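Local coordinates for protein sugar phosphate isomerase/epimerase (Parabacteroides distasonis, PDB 3L23) that binds a magnesium ion in a xylose isomerase-like TIM barrel and probably acts as a sugar phosphate isomerase or epimerase, at residues C122-P131 / I158-M169. Residues are numbered along the deposited sequence; the frame is centred on the assembly and turned at random.
With MG (magnesium ion), chain B.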
loop_
_atom_site.group_PDB
_atom_site.type_symbol
_atom_site.label_atom_id
_atom_site.label_comp_id
_atom_site.label_asym_id
_atom_site.label_seq_id
_atom_site.Cartn_x
_atom_site.Cartn_y
_atom_site.Cartn_z
ATOM N N CYS A 122 8.714 -11.585 -3.503
ATOM C CA CYS A 122 7.793 -10.698 -2.872
ATOM C C CYS A 122 6.397 -11.343 -2.821
ATOM O O CYS A 122 5.873 -11.830 -3.852
ATOM C CB CYS A 122 7.867 -9.394 -3.660
ATOM S SG CYS A 122 7.280 -8.056 -2.844
ATOM N N LYS A 123 5.806 -11.421 -1.636
ATOM C CA LYS A 123 4.497 -12.077 -1.476
ATOM C C LYS A 123 3.313 -11.281 -2.044
ATOM O O LYS A 123 2.386 -11.879 -2.639
ATOM C CB LYS A 123 4.264 -12.423 -0.001
ATOM C CG LYS A 123 2.860 -12.914 0.284
ATOM C CD LYS A 123 2.709 -13.467 1.657
ATOM C CE LYS A 123 1.321 -14.070 1.822
ATOM N NZ LYS A 123 1.195 -14.858 3.079
ATOM N N TYR A 124 3.320 -9.966 -1.782
ATOM C CA TYR A 124 2.298 -9.042 -2.249
ATOM C C TYR A 124 2.847 -8.017 -3.238
ATOM O O TYR A 124 3.930 -7.485 -3.029
ATOM C CB TYR A 124 1.714 -8.278 -1.074
ATOM C CG TYR A 124 1.194 -9.120 0.081
ATOM C CD1 TYR A 124 -0.045 -9.690 0.027
ATOM C CD2 TYR A 124 1.940 -9.271 1.240
ATOM C CE1 TYR A 124 -0.553 -10.412 1.077
ATOM C CE2 TYR A 124 1.457 -10.010 2.311
ATOM C CZ TYR A 124 0.205 -10.567 2.226
ATOM O OH TYR A 124 -0.275 -11.309 3.279
ATOM N N LEU A 125 2.051 -7.734 -4.270
ATOM C CA LEU A 125 2.301 -6.670 -5.252
ATOM C C LEU A 125 1.039 -5.808 -5.250
ATOM O O LEU A 125 -0.066 -6.304 -5.521
ATOM C CB LEU A 125 2.580 -7.267 -6.631
ATOM C CG LEU A 125 3.082 -6.287 -7.685
ATOM C CD1 LEU A 125 4.344 -5.560 -7.257
ATOM C CD2 LEU A 125 3.274 -7.001 -9.052
ATOM N N ILE A 126 1.205 -4.522 -4.927
ATOM C CA ILE A 126 0.081 -3.641 -4.570
ATOM C C ILE A 126 0.163 -2.297 -5.303
ATOM O O ILE A 126 1.220 -1.687 -5.376
ATOM C CB ILE A 126 0.044 -3.399 -3.045
ATOM C CG1 ILE A 126 -0.231 -4.709 -2.289
ATOM C CG2 ILE A 126 -0.984 -2.326 -2.664
ATOM C CD1 ILE A 126 -0.089 -4.725 -0.760
ATOM N N GLN A 127 -0.962 -1.878 -5.885
ATOM C CA GLN A 127 -1.134 -0.549 -6.493
ATOM C C GLN A 127 -1.691 0.389 -5.425
ATOM O O GLN A 127 -2.750 0.105 -4.862
ATOM C CB GLN A 127 -2.090 -0.592 -7.668
ATOM C CG GLN A 127 -2.321 0.783 -8.240
ATOM C CD GLN A 127 -3.090 0.728 -9.509
ATOM O OE1 GLN A 127 -2.982 -0.255 -10.266
ATOM N NE2 GLN A 127 -3.872 1.783 -9.783
ATOM N N PRO A 128 -0.955 1.464 -5.092
ATOM C CA PRO A 128 -1.413 2.402 -4.027
ATOM C C PRO A 128 -2.090 3.687 -4.450
ATOM O O PRO A 128 -2.593 4.396 -3.578
ATOM C CB PRO A 128 -0.105 2.735 -3.330
ATOM C CG PRO A 128 0.857 2.844 -4.487
ATOM C CD PRO A 128 0.435 1.770 -5.490
HETATM N N MSE A 129 -2.129 4.027 -5.741
HETATM C CA MSE A 129 -2.739 5.265 -6.201
HETATM C C MSE A 129 -3.997 5.008 -7.035
HETATM O O MSE A 129 -4.003 4.159 -7.887
HETATM C CB MSE A 129 -1.754 6.107 -7.039
HETATM C CG MSE A 129 -2.259 7.520 -7.401
HETATM SE SE MSE A 129 -2.601 8.623 -5.708
HETATM C CE MSE A 129 -1.101 8.057 -4.904
HETATM N N MSE A 130 -5.056 5.769 -6.759
HETATM C CA MSE A 130 -6.312 5.622 -7.467
HETATM C C MSE A 130 -6.236 6.195 -8.885
HETATM O O MSE A 130 -5.745 7.335 -9.092
HETATM C CB MSE A 130 -7.438 6.354 -6.701
HETATM C CG MSE A 130 -8.806 5.882 -7.102
HETATM SE SE MSE A 130 -10.237 6.910 -6.270
HETATM C CE MSE A 130 -10.159 8.394 -7.224
ATOM N N PRO A 131 -6.704 5.411 -9.904
ATOM C CA PRO A 131 -6.899 6.011 -11.217
ATOM C C PRO A 131 -7.965 7.098 -11.184
ATOM O O PRO A 131 -8.660 7.283 -10.190
ATOM C CB PRO A 131 -7.374 4.836 -12.107
ATOM C CG PRO A 131 -7.075 3.621 -11.380
ATOM C CD PRO A 131 -7.025 3.970 -9.903
ATOM N N ILE A 158 3.083 -14.682 -8.732
ATOM C CA ILE A 158 2.683 -14.061 -7.471
ATOM C C ILE A 158 1.235 -14.466 -7.187
ATOM O O ILE A 158 0.305 -13.871 -7.706
ATOM C CB ILE A 158 2.872 -12.534 -7.531
ATOM C CG1 ILE A 158 4.353 -12.218 -7.852
ATOM C CG2 ILE A 158 2.475 -11.873 -6.225
ATOM C CD1 ILE A 158 4.691 -10.730 -7.896
ATOM N N ALA A 159 1.076 -15.512 -6.381
ATOM C CA ALA A 159 -0.201 -16.181 -6.192
ATOM C C ALA A 159 -1.278 -15.310 -5.574
ATOM O O ALA A 159 -2.468 -15.582 -5.737
ATOM C CB ALA A 159 -0.008 -17.406 -5.350
ATOM N N THR A 160 -0.874 -14.306 -4.812
ATOM C CA THR A 160 -1.842 -13.370 -4.197
ATOM C C THR A 160 -2.608 -12.479 -5.179
ATOM O O THR A 160 -3.623 -11.900 -4.807
ATOM C CB THR A 160 -1.168 -12.473 -3.146
ATOM O OG1 THR A 160 -0.020 -11.829 -3.721
ATOM C CG2 THR A 160 -0.766 -13.292 -1.919
ATOM N N GLY A 161 -2.146 -12.375 -6.417
ATOM C CA GLY A 161 -2.819 -11.572 -7.419
ATOM C C GLY A 161 -2.590 -10.073 -7.258
ATOM O O GLY A 161 -1.453 -9.630 -7.024
ATOM N N PHE A 162 -3.682 -9.311 -7.354
ATOM C CA PHE A 162 -3.642 -7.850 -7.369
ATOM C C PHE A 162 -4.101 -7.289 -6.027
ATOM O O PHE A 162 -5.223 -7.573 -5.576
ATOM C CB PHE A 162 -4.547 -7.303 -8.499
ATOM C CG PHE A 162 -4.589 -5.808 -8.573
ATOM C CD1 PHE A 162 -3.630 -5.101 -9.310
ATOM C CD2 PHE A 162 -5.552 -5.097 -7.901
ATOM C CE1 PHE A 162 -3.682 -3.712 -9.398
ATOM C CE2 PHE A 162 -5.572 -3.687 -7.973
ATOM C CZ PHE A 162 -4.638 -3.024 -8.712
ATOM N N GLY A 163 -3.238 -6.517 -5.369
ATOM C CA GLY A 163 -3.621 -5.820 -4.153
ATOM C C GLY A 163 -3.829 -4.347 -4.414
ATOM O O GLY A 163 -3.117 -3.752 -5.230
ATOM N N TYR A 164 -4.751 -3.740 -3.664
ATOM C CA TYR A 164 -5.074 -2.318 -3.809
ATOM C C TYR A 164 -4.998 -1.583 -2.472
ATOM O O TYR A 164 -5.667 -1.986 -1.505
ATOM C CB TYR A 164 -6.485 -2.120 -4.417
ATOM C CG TYR A 164 -6.747 -0.651 -4.730
ATOM C CD1 TYR A 164 -6.217 -0.051 -5.855
ATOM C CD2 TYR A 164 -7.428 0.158 -3.808
ATOM C CE1 TYR A 164 -6.411 1.309 -6.089
ATOM C CE2 TYR A 164 -7.622 1.493 -4.044
ATOM C CZ TYR A 164 -7.099 2.052 -5.186
ATOM O OH TYR A 164 -7.283 3.382 -5.454
ATOM N N HIS A 165 -4.217 -0.492 -2.451
ATOM C CA HIS A 165 -4.056 0.394 -1.276
ATOM C C HIS A 165 -4.764 1.717 -1.528
ATOM O O HIS A 165 -4.587 2.386 -2.559
ATOM C CB HIS A 165 -2.551 0.594 -0.951
ATOM C CG HIS A 165 -2.234 1.797 -0.101
ATOM N ND1 HIS A 165 -2.287 3.084 -0.597
ATOM C CD2 HIS A 165 -1.799 1.912 1.183
ATOM C CE1 HIS A 165 -1.924 3.941 0.346
ATOM N NE2 HIS A 165 -1.620 3.254 1.437
ATOM N N ASN A 166 -5.549 2.152 -0.538
ATOM C CA ASN A 166 -6.344 3.344 -0.642
ATOM C C ASN A 166 -5.734 4.541 0.071
ATOM O O ASN A 166 -4.953 4.378 1.015
ATOM C CB ASN A 166 -7.701 3.135 0.014
ATOM C CG ASN A 166 -7.578 2.850 1.522
ATOM O OD1 ASN A 166 -7.158 1.745 1.951
ATOM N ND2 ASN A 166 -7.968 3.845 2.348
ATOM N N HIS A 167 -6.091 5.728 -0.419
ATOM C CA HIS A 167 -6.009 6.958 0.378
ATOM C C HIS A 167 -7.452 7.349 0.738
ATOM O O HIS A 167 -8.234 6.472 1.108
ATOM C CB HIS A 167 -5.226 8.071 -0.309
ATOM C CG HIS A 167 -3.787 7.725 -0.577
ATOM N ND1 HIS A 167 -3.403 6.928 -1.629
ATOM C CD2 HIS A 167 -2.642 8.092 0.050
ATOM C CE1 HIS A 167 -2.085 6.804 -1.641
ATOM N NE2 HIS A 167 -1.592 7.503 -0.632
ATOM N N ASN A 168 -7.825 8.616 0.658
ATOM C CA ASN A 168 -9.197 9.002 0.998
ATOM C C ASN A 168 -10.057 9.361 -0.181
ATOM O O ASN A 168 -11.270 9.480 -0.022
ATOM C CB ASN A 168 -9.220 10.138 2.056
ATOM C CG ASN A 168 -8.487 11.390 1.634
ATOM O OD1 ASN A 168 -7.708 11.412 0.660
ATOM N ND2 ASN A 168 -8.681 12.458 2.433
HETATM N N MSE A 169 -9.459 9.510 -1.361
HETATM C CA MSE A 169 -10.248 9.832 -2.547
HETATM C C MSE A 169 -11.258 8.742 -2.870
HETATM O O MSE A 169 -12.267 9.005 -3.525
HETATM C CB MSE A 169 -9.376 10.051 -3.806
HETATM C CG MSE A 169 -8.351 11.184 -3.765
HETATM SE SE MSE A 169 -6.675 10.524 -2.873
HETATM C CE MSE A 169 -6.682 8.753 -3.536
HETATM MG MG MG B . -0.514 4.077 3.202
HETATM O O HOH W 1 2.183 -14.503 -3.339
HETATM O O HOH W 2 -0.255 -9.380 -4.637
HETATM O O HOH W 3 -5.019 5.675 -3.592
HETATM O O HOH W 4 -0.860 6.027 2.419
HETATM O O HOH W 5 1.147 4.211 1.522
#
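Ile-126 and Gly-163 pair in parallel where strands 124-127 and 162-165, joined through helix 136-155 as a beta-alpha-beta unit, lie side by side in the TIM barrel. Three backbone hydrogen bonds join them: Gly-163 N to Leu-125 O, Gln-127 N to Gly-163 O, and His-165 N to Gln-127 O, the last almost straight at 178°. Ile-126 CG1 packs against the backbone of Gly-163, 4.0 Å from its CA.

At the strands' N-terminal end, Thr-160 OG1 donates to Lys-123 O (2.6 Å) and accepts from a water that also bonds Leu-125 N and Gly-161 O. Its rotation (chi1 53°) turns OG1 onto that carbonyl and lets CG2 lie loosely by Tyr-124 CD1, 4.2 Å away. A valine here would probably leave that water without its hydroxyl acceptor and Lys-123 O with one donor fewer.

Among the side chains, Gln-127 OE1 meets the Phe-162 ring edge in plane, 3.6 Å from CZ, the amide nearly perpendicular to the ring.

At the opposite end His-165 binds magnesium through NE2 (2.2 Å), alongside Asp-216, His-242 and Glu-275. The ring's other nitrogen, ND1, donates in the ring plane to a lone pair of Pro-128 O, 3.3 Å away.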